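Local coordinates for 7,8-dihydro-6-hydroxymethylpterin pyrophosphokinase-dihydropteroate synthase (Plasmodium falciparum, PDB 6JWS), which probably catalyses two consecutive steps of folate synthesis, pyrophosphorylating 6-hydroxymethyl-7,8-dihydropterin with ATP and then joining the product to 4-aminobenzoate to give 7,8-dihydropteroate, at residues E130-L133 against L134-N138; T324-Y327 against S328-L331; V397-D400 against S401-G405; F649-N652 against Y653-D657. The protein carries 1 engineered substitution. All coordinates share one frame; numbering follows the deposited sequence.

Contact 1: residues E130-L133 against L134-N138; sequences ENYL and LECNN
Cys136 places its sulfur over the ring of Tyr132, one turn away on helix 129-148 of the pyrophosphokinase region, making a sulfur-aromatic contact of the i to i+4 kind. The ring swings up beside Cys136 because its CG is anti to the backbone N (chi1 170°). SG then sits over one face of the ring, 3.4 Å from the centroid of the Tyr132 ring and displaced toward its hydroxyl-bearing end. Packing is tight here, with Cys136 SG only 3.2 Å from Tyr132 CZ. The phenol oxygen is held beyond the helix by a hydrogen bond to the carbonyl of Pro319, and both side chains also rest on Ser317 of strand 316-318, so this buried side joins the helix to the wall of the ATP site.

The backbone hydrogen bonds between the two halves are alpha-helical, i to i+4. Leu134 N donates to Glu130 O at 3.1 Å and Glu135 N to Asn131 O at 3.0 Å, while Cys136 N reaches Tyr132 O at 3.0 Å in the straightest of the set (169° at the hydrogen). Asn137 N continues the series to Leu133 O at 2.9 Å.

Apolar contact on the exposed side is slight: the aliphatic part of Glu130 passes at a slant to Leu134, CG of Glu130 lying 4.1 Å from CD1 of Leu134.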
loop_
_atom_site.group_PDB
_atom_site.type_symbol
_atom_site.label_atom_id
_atom_site.label_comp_id
_atom_site.label_asym_id
_atom_site.label_seq_id
_atom_site.Cartn_x
_atom_site.Cartn_y
_atom_site.Cartn_z
ATOM N N GLU B 130 49.138 -16.796 7.674
ATOM C CA GLU B 130 49.668 -15.506 8.103
ATOM C C GLU B 130 50.389 -14.785 6.962
ATOM O O GLU B 130 50.171 -13.590 6.762
ATOM C CB GLU B 130 50.498 -15.599 9.390
ATOM C CG GLU B 130 50.919 -14.237 9.954
ATOM C CD GLU B 130 49.867 -13.167 10.271
ATOM O OE1 GLU B 130 48.791 -13.139 9.615
ATOM O OE2 GLU B 130 50.131 -12.332 11.174
ATOM N N ASN B 131 51.225 -15.516 6.209
ATOM C CA ASN B 131 51.970 -14.926 5.105
ATOM C C ASN B 131 51.008 -14.435 4.026
ATOM O O ASN B 131 51.216 -13.367 3.445
ATOM C CB ASN B 131 53.025 -15.877 4.531
ATOM C CG ASN B 131 54.368 -15.784 5.230
ATOM O OD1 ASN B 131 55.259 -15.080 4.764
ATOM N ND2 ASN B 131 54.523 -16.481 6.345
ATOM N N TYR B 132 49.948 -15.222 3.783
ATOM C CA TYR B 132 48.912 -14.861 2.828
ATOM C C TYR B 132 48.283 -13.520 3.208
ATOM O O TYR B 132 48.208 -12.611 2.378
ATOM C CB TYR B 132 47.868 -15.974 2.697
ATOM C CG TYR B 132 46.657 -15.553 1.907
ATOM C CD1 TYR B 132 46.676 -15.560 0.519
ATOM C CD2 TYR B 132 45.510 -15.098 2.547
ATOM C CE1 TYR B 132 45.577 -15.137 -0.213
ATOM C CE2 TYR B 132 44.404 -14.670 1.830
ATOM C CZ TYR B 132 44.437 -14.700 0.446
ATOM O OH TYR B 132 43.357 -14.281 -0.266
ATOM N N LEU B 133 47.858 -13.394 4.472
ATOM C CA LEU B 133 47.117 -12.220 4.918
ATOM C C LEU B 133 47.977 -10.959 4.826
ATOM O O LEU B 133 47.468 -9.902 4.444
ATOM C CB LEU B 133 46.572 -12.439 6.332
ATOM C CG LEU B 133 45.520 -13.544 6.454
ATOM C CD1 LEU B 133 45.358 -13.989 7.899
ATOM C CD2 LEU B 133 44.181 -13.097 5.870
ATOM N N LEU B 134 49.284 -11.091 5.114
ATOM C CA LEU B 134 50.215 -9.970 5.015
ATOM C C LEU B 134 50.391 -9.539 3.557
ATOM O O LEU B 134 50.349 -8.346 3.255
ATOM C CB LEU B 134 51.549 -10.329 5.684
ATOM C CG LEU B 134 51.483 -10.594 7.194
ATOM C CD1 LEU B 134 52.696 -11.382 7.673
ATOM C CD2 LEU B 134 51.317 -9.299 7.993
ATOM N N GLU B 135 50.550 -10.508 2.645
ATOM C CA GLU B 135 50.739 -10.173 1.237
ATOM C C GLU B 135 49.493 -9.470 0.680
ATOM O O GLU B 135 49.609 -8.452 -0.006
ATOM C CB GLU B 135 51.116 -11.400 0.403
ATOM C CG GLU B 135 52.358 -12.129 0.883
ATOM C CD GLU B 135 53.704 -11.534 0.495
ATOM O OE1 GLU B 135 53.729 -10.481 -0.175
ATOM O OE2 GLU B 135 54.736 -12.141 0.856
ATOM N N CYS B 136 48.298 -9.988 1.008
ATOM C CA CYS B 136 47.058 -9.371 0.546
ATOM C C CYS B 136 46.919 -7.965 1.137
ATOM O O CYS B 136 46.564 -7.014 0.428
ATOM C CB CYS B 136 45.824 -10.232 0.834
ATOM S SG CYS B 136 45.862 -11.883 0.072
ATOM N N ASN B 137 47.222 -7.822 2.437
ATOM C CA ASN B 137 47.094 -6.510 3.062
ATOM C C ASN B 137 48.000 -5.518 2.336
ATOM O O ASN B 137 47.612 -4.381 2.091
ATOM C CB ASN B 137 47.345 -6.531 4.573
ATOM C CG ASN B 137 46.275 -7.235 5.385
ATOM O OD1 ASN B 137 46.470 -7.487 6.573
ATOM N ND2 ASN B 137 45.148 -7.564 4.770
ATOM N N ASN B 138 49.200 -5.979 1.970
ATOM C CA ASN B 138 50.163 -5.140 1.285
ATOM C C ASN B 138 49.555 -4.608 -0.005
ATOM O O ASN B 138 49.622 -3.408 -0.273
ATOM C CB ASN B 138 51.489 -5.864 1.036
ATOM C CG ASN B 138 52.394 -5.107 0.085
ATOM O OD1 ASN B 138 52.767 -5.625 -0.964
ATOM N ND2 ASN B 138 52.731 -3.874 0.422
#

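Contact 2: residues T324-Y327 against S328-L331; sequences THRY and SILL
Tyr327 and Leu331 meet across the first turn of helix 327-336, a CH-pi contact at a helix N-terminus with Arg326 in the N-cap position. The phenol ring runs along the helix flank, CG anti to the backbone N (chi1 177°), and Leu331 comes down on one of its faces. Leu331 CB stands 4.3 Å from the centroid of the Tyr327 ring, nearly above it but shifted to the rim. The two methyls carry the contact outward: CD2 of Leu331 is 3.9 Å from CE2 of Tyr327, and CD1 of Leu331 comes to 3.5 Å from OH of Tyr327. That hydroxyl is hydrogen-bonded to the hydroxyl of Tyr353, whose helix 349-364 packs against both residues, so the end of the ring is fixed as well as its face.

Arg326 turns the other way. Its CB leans on Ile329, 3.8 Å from CD1 of Ile329, and from CG to NE the chain runs extended away from the turn. The side chain of Arg326 comes within about 4 Å of bound ATP, and Arg326 makes a cation-pi contact with Tyr322; it is an ATP-binding residue in structures of this enzyme. Ile329 thus packs against the root of a side chain that reaches to the nucleotide.

Behind these side chains the backbone closes the turn. Arg326 O accepts twice: from Leu330 N in the carbonyl plane, and from Ile329 N lying above that plane. Leu331 N completes the set with a 2.8 Å bond to Tyr327 O, 168° at the hydrogen.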
loop_
_atom_site.group_PDB
_atom_site.type_symbol
_atom_site.label_atom_id
_atom_site.label_comp_id
_atom_site.label_asym_id
_atom_site.label_seq_id
_atom_site.Cartn_x
_atom_site.Cartn_y
_atom_site.Cartn_z
ATOM N N THR B 324 37.365 -10.643 0.559
ATOM C CA THR B 324 36.789 -10.326 1.855
ATOM C C THR B 324 36.641 -8.813 1.992
ATOM O O THR B 324 36.001 -8.316 2.919
ATOM C CB THR B 324 37.717 -10.916 2.927
ATOM O OG1 THR B 324 37.152 -12.200 3.165
ATOM C CG2 THR B 324 37.821 -10.116 4.205
ATOM N N HIS B 325 37.250 -8.087 1.054
ATOM C CA HIS B 325 37.384 -6.647 1.187
ATOM C C HIS B 325 36.294 -5.940 0.379
ATOM O O HIS B 325 35.783 -4.908 0.801
ATOM C CB HIS B 325 38.829 -6.237 0.860
ATOM C CG HIS B 325 39.200 -4.874 1.345
ATOM N ND1 HIS B 325 38.997 -3.726 0.578
ATOM C CD2 HIS B 325 39.763 -4.465 2.506
ATOM C CE1 HIS B 325 39.418 -2.671 1.249
ATOM N NE2 HIS B 325 39.892 -3.099 2.438
ATOM N N ARG B 326 35.944 -6.496 -0.786
ATOM C CA ARG B 326 34.920 -5.908 -1.637
ATOM C C ARG B 326 33.547 -6.479 -1.292
ATOM O O ARG B 326 33.307 -7.679 -1.425
ATOM C CB ARG B 326 35.205 -6.206 -3.110
ATOM C CG ARG B 326 36.303 -5.351 -3.707
ATOM C CD ARG B 326 36.112 -5.114 -5.184
ATOM N NE ARG B 326 37.269 -4.344 -5.612
ATOM C CZ ARG B 326 38.305 -4.837 -6.280
ATOM N NH1 ARG B 326 38.338 -6.114 -6.627
ATOM N NH2 ARG B 326 39.303 -4.036 -6.613
ATOM N N TYR B 327 32.631 -5.595 -0.900
ATOM C CA TYR B 327 31.241 -5.969 -0.688
ATOM C C TYR B 327 30.681 -6.706 -1.910
ATOM O O TYR B 327 30.042 -7.746 -1.757
ATOM C CB TYR B 327 30.372 -4.739 -0.412
ATOM C CG TYR B 327 28.910 -5.078 -0.257
ATOM C CD1 TYR B 327 28.469 -5.842 0.811
ATOM C CD2 TYR B 327 27.975 -4.667 -1.190
ATOM C CE1 TYR B 327 27.131 -6.160 0.971
ATOM C CE2 TYR B 327 26.632 -4.976 -1.041
ATOM C CZ TYR B 327 26.206 -5.725 0.039
ATOM O OH TYR B 327 24.884 -6.037 0.185
ATOM N N SER B 328 30.960 -6.182 -3.112
ATOM C CA SER B 328 30.377 -6.707 -4.335
ATOM C C SER B 328 30.748 -8.178 -4.524
ATOM O O SER B 328 29.971 -8.929 -5.088
ATOM C CB SER B 328 30.723 -5.872 -5.537
ATOM O OG SER B 328 32.121 -5.928 -5.774
ATOM N N ILE B 329 31.902 -8.607 -4.009
ATOM C CA ILE B 329 32.265 -10.012 -4.131
ATOM C C ILE B 329 31.507 -10.823 -3.088
ATOM O O ILE B 329 30.915 -11.846 -3.420
ATOM C CB ILE B 329 33.789 -10.231 -4.047
ATOM C CG1 ILE B 329 34.527 -9.551 -5.205
ATOM C CG2 ILE B 329 34.148 -11.701 -3.936
ATOM C CD1 ILE B 329 36.026 -9.417 -4.947
ATOM N N LEU B 330 31.532 -10.385 -1.829
ATOM C CA LEU B 330 30.818 -11.112 -0.789
ATOM C C LEU B 330 29.339 -11.271 -1.171
ATOM O O LEU B 330 28.754 -12.333 -0.981
ATOM C CB LEU B 330 30.976 -10.377 0.550
ATOM C CG LEU B 330 32.307 -10.581 1.273
ATOM C CD1 LEU B 330 32.370 -9.778 2.566
ATOM C CD2 LEU B 330 32.542 -12.053 1.576
ATOM N N LEU B 331 28.746 -10.204 -1.712
ATOM C CA LEU B 331 27.362 -10.155 -2.157
ATOM C C LEU B 331 27.054 -11.306 -3.139
ATOM O O LEU B 331 26.093 -12.051 -2.932
ATOM C CB LEU B 331 27.143 -8.758 -2.763
ATOM C CG LEU B 331 25.782 -8.441 -3.404
ATOM C CD1 LEU B 331 24.651 -8.386 -2.368
ATOM C CD2 LEU B 331 25.865 -7.114 -4.153
#

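Contact 3: residues V397-D400 against S401-G405; sequences VNYD and SFSDG
Tyr399 carries its ring beneath Ser403, and each atom can be followed outward. CB leaves with CG anti to the backbone N (chi1 -174°), which brings the ring under Ser403. CG is 3.8 Å from OG of Ser403. At CD1 the hydroxyl oxygen is nearer, and at CE1 the modelled approach is doubtfully short, so the contact is better judged from the serine carbon. CB of Ser403 lies over the centre of the same face, 3.9 Å from the centroid of the Tyr399 ring, a CH-pi contact. The short helix that begins at Val397 follows strand 390-396 of the TIM barrel of the dihydropteroate synthase part. CZ is still under the serine, 4.0 Å from CB of Ser403, while OH extends past it toward Phe649 and Asn652 of a second loop. Ser403 N also donates to Tyr399 O at 3.1 Å. One residue earlier, Phe402 N gives a 2.9 Å hydrogen bond to Asn398 O, and the side chains of Asn398 and Phe402 pass each other obliquely.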
loop_
_atom_site.group_PDB
_atom_site.type_symbol
_atom_site.label_atom_id
_atom_site.label_comp_id
_atom_site.label_asym_id
_atom_site.label_seq_id
_atom_site.Cartn_x
_atom_site.Cartn_y
_atom_site.Cartn_z
ATOM N N VAL B 397 -4.411 -19.427 -27.355
ATOM C CA VAL B 397 -4.905 -19.611 -28.709
ATOM C C VAL B 397 -6.180 -20.462 -28.699
ATOM O O VAL B 397 -7.166 -20.096 -29.343
ATOM C CB VAL B 397 -3.812 -20.120 -29.665
ATOM C CG1 VAL B 397 -4.375 -20.383 -31.067
ATOM C CG2 VAL B 397 -2.655 -19.128 -29.716
ATOM N N ASN B 398 -6.179 -21.537 -27.903
ATOM C CA ASN B 398 -7.372 -22.334 -27.668
ATOM C C ASN B 398 -8.569 -21.437 -27.361
ATOM O O ASN B 398 -9.595 -21.527 -28.038
ATOM C CB ASN B 398 -7.201 -23.300 -26.497
ATOM C CG ASN B 398 -7.059 -24.741 -26.930
ATOM O OD1 ASN B 398 -5.978 -25.320 -26.814
ATOM N ND2 ASN B 398 -8.141 -25.330 -27.419
ATOM N N TYR B 399 -8.443 -20.611 -26.310
ATOM C CA TYR B 399 -9.540 -19.754 -25.895
ATOM C C TYR B 399 -9.932 -18.830 -27.040
ATOM O O TYR B 399 -11.096 -18.755 -27.399
ATOM C CB TYR B 399 -9.207 -18.896 -24.670
ATOM C CG TYR B 399 -10.391 -18.117 -24.149
ATOM C CD1 TYR B 399 -11.337 -18.714 -23.321
ATOM C CD2 TYR B 399 -10.588 -16.788 -24.496
ATOM C CE1 TYR B 399 -12.438 -18.013 -22.842
ATOM C CE2 TYR B 399 -11.680 -16.068 -24.018
ATOM C CZ TYR B 399 -12.609 -16.681 -23.188
ATOM O OH TYR B 399 -13.686 -15.974 -22.720
ATOM N N ASP B 400 -8.938 -18.148 -27.599
ATOM C CA ASP B 400 -9.123 -17.091 -28.576
ATOM C C ASP B 400 -9.888 -17.600 -29.803
ATOM O O ASP B 400 -10.571 -16.815 -30.459
ATOM C CB ASP B 400 -7.761 -16.529 -28.988
ATOM C CG ASP B 400 -7.675 -15.014 -28.991
ATOM O OD1 ASP B 400 -7.769 -14.414 -27.880
ATOM O OD2 ASP B 400 -7.493 -14.441 -30.104
ATOM N N SER B 401 -9.752 -18.901 -30.108
ATOM C CA SER B 401 -10.232 -19.514 -31.340
ATOM C C SER B 401 -11.564 -20.236 -31.122
ATOM O O SER B 401 -12.464 -20.113 -31.944
ATOM C CB SER B 401 -9.192 -20.463 -31.936
ATOM O OG SER B 401 -8.182 -19.748 -32.640
ATOM N N PHE B 402 -11.684 -20.982 -30.014
ATOM C CA PHE B 402 -12.745 -21.968 -29.858
ATOM C C PHE B 402 -13.760 -21.573 -28.780
ATOM O O PHE B 402 -14.704 -22.321 -28.526
ATOM C CB PHE B 402 -12.164 -23.363 -29.606
ATOM C CG PHE B 402 -11.082 -23.779 -30.572
ATOM C CD1 PHE B 402 -11.270 -23.672 -31.945
ATOM C CD2 PHE B 402 -9.881 -24.297 -30.113
ATOM C CE1 PHE B 402 -10.273 -24.055 -32.832
ATOM C CE2 PHE B 402 -8.884 -24.684 -30.999
ATOM C CZ PHE B 402 -9.081 -24.556 -32.359
ATOM N N SER B 403 -13.575 -20.395 -28.164
ATOM C CA SER B 403 -14.564 -19.851 -27.243
ATOM C C SER B 403 -15.778 -19.331 -28.010
ATOM O O SER B 403 -16.882 -19.330 -27.476
ATOM C CB SER B 403 -13.981 -18.792 -26.351
ATOM O OG SER B 403 -13.924 -19.284 -25.023
ATOM N N ASP B 404 -15.515 -18.843 -29.233
ATOM C CA ASP B 404 -16.426 -18.628 -30.350
ATOM C C ASP B 404 -17.577 -19.641 -30.355
ATOM O O ASP B 404 -18.721 -19.297 -30.659
ATOM C CB ASP B 404 -15.697 -18.992 -31.653
ATOM C CG ASP B 404 -15.045 -17.868 -32.446
ATOM O OD1 ASP B 404 -15.529 -16.712 -32.315
ATOM O OD2 ASP B 404 -14.070 -18.168 -33.236
ATOM N N GLY B 405 -17.240 -20.909 -30.073
ATOM C CA GLY B 405 -17.969 -22.057 -30.585
ATOM C C GLY B 405 -17.407 -22.516 -31.933
ATOM O O GLY B 405 -17.810 -23.557 -32.446
#

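Contact 4: residues F649-N652 against Y653-D657; sequences FQMN and YMRKD
With CG anti to the carbonyl carbon (chi1 -66°) and a bend at chi2 (-66°), Arg655 turns its guanidinium toward Phe649, whose own CG is anti to the backbone N, which turns the ring toward Arg655. Ring and guanidinium stand almost perpendicular, 84° between planes, and the phenylalanine presents its edge to a face of the guanidinium: CE2 of Phe649 is 3.9 Å from NH1 of Arg655, and CZ of Phe649 is the same distance from NH2. The Tyr653 ring lies against the opposite face of the guanidinium, with NH1 over its centre. NH1 also donates to Tyr653 O at 3.1 Å, close to the guanidinium plane, and this bond helps hold the group in its slot. Elsewhere in the loop, Met651 SD takes a weak hydrogen bond from Arg655 N at 3.5 Å and lies 4.1 Å from SD of Met654. The loop leads into helix 657-680, where Tyr663 stacks on Phe649 and accepts a weak hydrogen bond from NH2 of Arg655 at its hydroxyl. A guanidinium so placed meets unlike surroundings on its two sides: the electron-rich face of a tyrosine probably favours the positive charge, whereas the C-H edge of Phe649 likely contributes mainly van der Waals contact.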
loop_
_atom_site.group_PDB
_atom_site.type_symbol
_atom_site.label_atom_id
_atom_site.label_comp_id
_atom_site.label_asym_id
_atom_site.label_seq_id
_atom_site.Cartn_x
_atom_site.Cartn_y
_atom_site.Cartn_z
ATOM N N PHE B 649 -15.125 -7.098 -19.613
ATOM C CA PHE B 649 -15.124 -8.393 -20.278
ATOM C C PHE B 649 -15.759 -8.253 -21.663
ATOM O O PHE B 649 -16.941 -7.925 -21.779
ATOM C CB PHE B 649 -15.834 -9.440 -19.416
ATOM C CG PHE B 649 -15.925 -10.829 -20.003
ATOM C CD1 PHE B 649 -14.783 -11.545 -20.339
ATOM C CD2 PHE B 649 -17.159 -11.440 -20.196
ATOM C CE1 PHE B 649 -14.874 -12.827 -20.866
ATOM C CE2 PHE B 649 -17.251 -12.724 -20.717
ATOM C CZ PHE B 649 -16.108 -13.414 -21.058
ATOM N N GLN B 650 -14.951 -8.484 -22.711
ATOM C CA GLN B 650 -15.441 -8.573 -24.083
ATOM C C GLN B 650 -16.030 -9.962 -24.313
ATOM O O GLN B 650 -15.285 -10.928 -24.443
ATOM C CB GLN B 650 -14.324 -8.317 -25.100
ATOM C CG GLN B 650 -13.726 -6.919 -25.022
ATOM C CD GLN B 650 -13.379 -6.359 -26.382
ATOM O OE1 GLN B 650 -12.766 -7.025 -27.219
ATOM N NE2 GLN B 650 -13.779 -5.118 -26.610
ATOM N N MET B 651 -17.367 -10.037 -24.359
ATOM C CA MET B 651 -18.093 -11.290 -24.502
ATOM C C MET B 651 -17.703 -12.001 -25.802
ATOM O O MET B 651 -17.575 -11.367 -26.851
ATOM C CB MET B 651 -19.609 -11.054 -24.466
ATOM C CG MET B 651 -20.125 -10.688 -23.081
ATOM S SD MET B 651 -21.905 -10.357 -23.004
ATOM C CE MET B 651 -22.019 -8.804 -23.895
ATOM N N ASN B 652 -17.487 -13.317 -25.699
ATOM C CA ASN B 652 -17.227 -14.176 -26.847
ATOM C C ASN B 652 -18.544 -14.743 -27.375
ATOM O O ASN B 652 -18.734 -14.854 -28.587
ATOM C CB ASN B 652 -16.202 -15.266 -26.520
ATOM C CG ASN B 652 -14.788 -14.725 -26.499
ATOM O OD1 ASN B 652 -14.326 -14.216 -25.477
ATOM N ND2 ASN B 652 -14.099 -14.826 -27.626
ATOM N N TYR B 653 -19.424 -15.122 -26.436
ATOM C CA TYR B 653 -20.832 -15.383 -26.685
ATOM C C TYR B 653 -21.672 -14.603 -25.674
ATOM O O TYR B 653 -21.185 -14.282 -24.590
ATOM C CB TYR B 653 -21.131 -16.883 -26.631
ATOM C CG TYR B 653 -20.781 -17.592 -25.347
ATOM C CD1 TYR B 653 -19.498 -18.076 -25.120
ATOM C CD2 TYR B 653 -21.747 -17.836 -24.382
ATOM C CE1 TYR B 653 -19.180 -18.753 -23.952
ATOM C CE2 TYR B 653 -21.449 -18.517 -23.209
ATOM C CZ TYR B 653 -20.161 -18.978 -22.998
ATOM O OH TYR B 653 -19.861 -19.650 -21.850
ATOM N N MET B 654 -22.931 -14.324 -26.041
ATOM C CA MET B 654 -23.840 -13.542 -25.215
ATOM C C MET B 654 -23.952 -14.151 -23.815
ATOM O O MET B 654 -24.236 -15.341 -23.654
ATOM C CB MET B 654 -25.236 -13.429 -25.842
ATOM C CG MET B 654 -26.140 -12.444 -25.112
ATOM S SD MET B 654 -25.423 -10.774 -25.018
ATOM C CE MET B 654 -26.143 -10.028 -26.479
ATOM N N ARG B 655 -23.713 -13.311 -22.802
ATOM C CA ARG B 655 -23.862 -13.750 -21.426
ATOM C C ARG B 655 -25.110 -13.102 -20.834
ATOM O O ARG B 655 -25.558 -12.064 -21.310
ATOM C CB ARG B 655 -22.604 -13.431 -20.611
ATOM C CG ARG B 655 -21.356 -14.197 -21.029
ATOM C CD ARG B 655 -21.402 -15.699 -20.789
ATOM N NE ARG B 655 -20.078 -16.293 -20.601
ATOM C CZ ARG B 655 -19.065 -16.234 -21.474
ATOM N NH1 ARG B 655 -19.200 -15.583 -22.620
ATOM N NH2 ARG B 655 -17.913 -16.818 -21.190
ATOM N N LYS B 656 -25.660 -13.735 -19.795
ATOM C CA LYS B 656 -26.730 -13.141 -19.007
ATOM C C LYS B 656 -26.190 -11.943 -18.223
ATOM O O LYS B 656 -24.986 -11.847 -17.984
ATOM C CB LYS B 656 -27.327 -14.189 -18.062
ATOM C CG LYS B 656 -28.374 -15.109 -18.681
ATOM C CD LYS B 656 -28.740 -16.297 -17.806
ATOM C CE LYS B 656 -29.469 -15.914 -16.533
ATOM N NZ LYS B 656 -29.913 -17.101 -15.762
ATOM N N ASP B 657 -27.105 -11.042 -17.834
ATOM C CA ASP B 657 -26.811 -9.880 -17.005
ATOM C C ASP B 657 -26.084 -10.282 -15.724
ATOM O O ASP B 657 -25.074 -9.674 -15.393
ATOM C CB ASP B 657 -28.064 -9.052 -16.702
ATOM C CG ASP B 657 -28.310 -7.940 -17.709
ATOM O OD1 ASP B 657 -27.546 -7.864 -18.703
ATOM O OD2 ASP B 657 -29.260 -7.154 -17.492
#

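The four contacts form two pairs on opposite sides of the chain's centre. Contacts 1 and 2 both lie near the ATP site of the kinase part, their centres about 17 Å apart and their nearest atoms about 7 Å; the side chain of Tyr132 lies about 8 Å from the nucleotide, that of Arg326 about 4 Å. Contacts 3 and 4, whose centres are about 14 Å apart, touch by packing, with OH of Tyr399 3.3 Å from OD1 of Asn652. They lie outside direct contact with pteroic acid, about 10 Å from it at the Tyr399 side chain and about 13 Å at that of Phe649, which is about 6 Å from a magnesium ion. Contacts 2 and 3 are about 53 Å apart between centres.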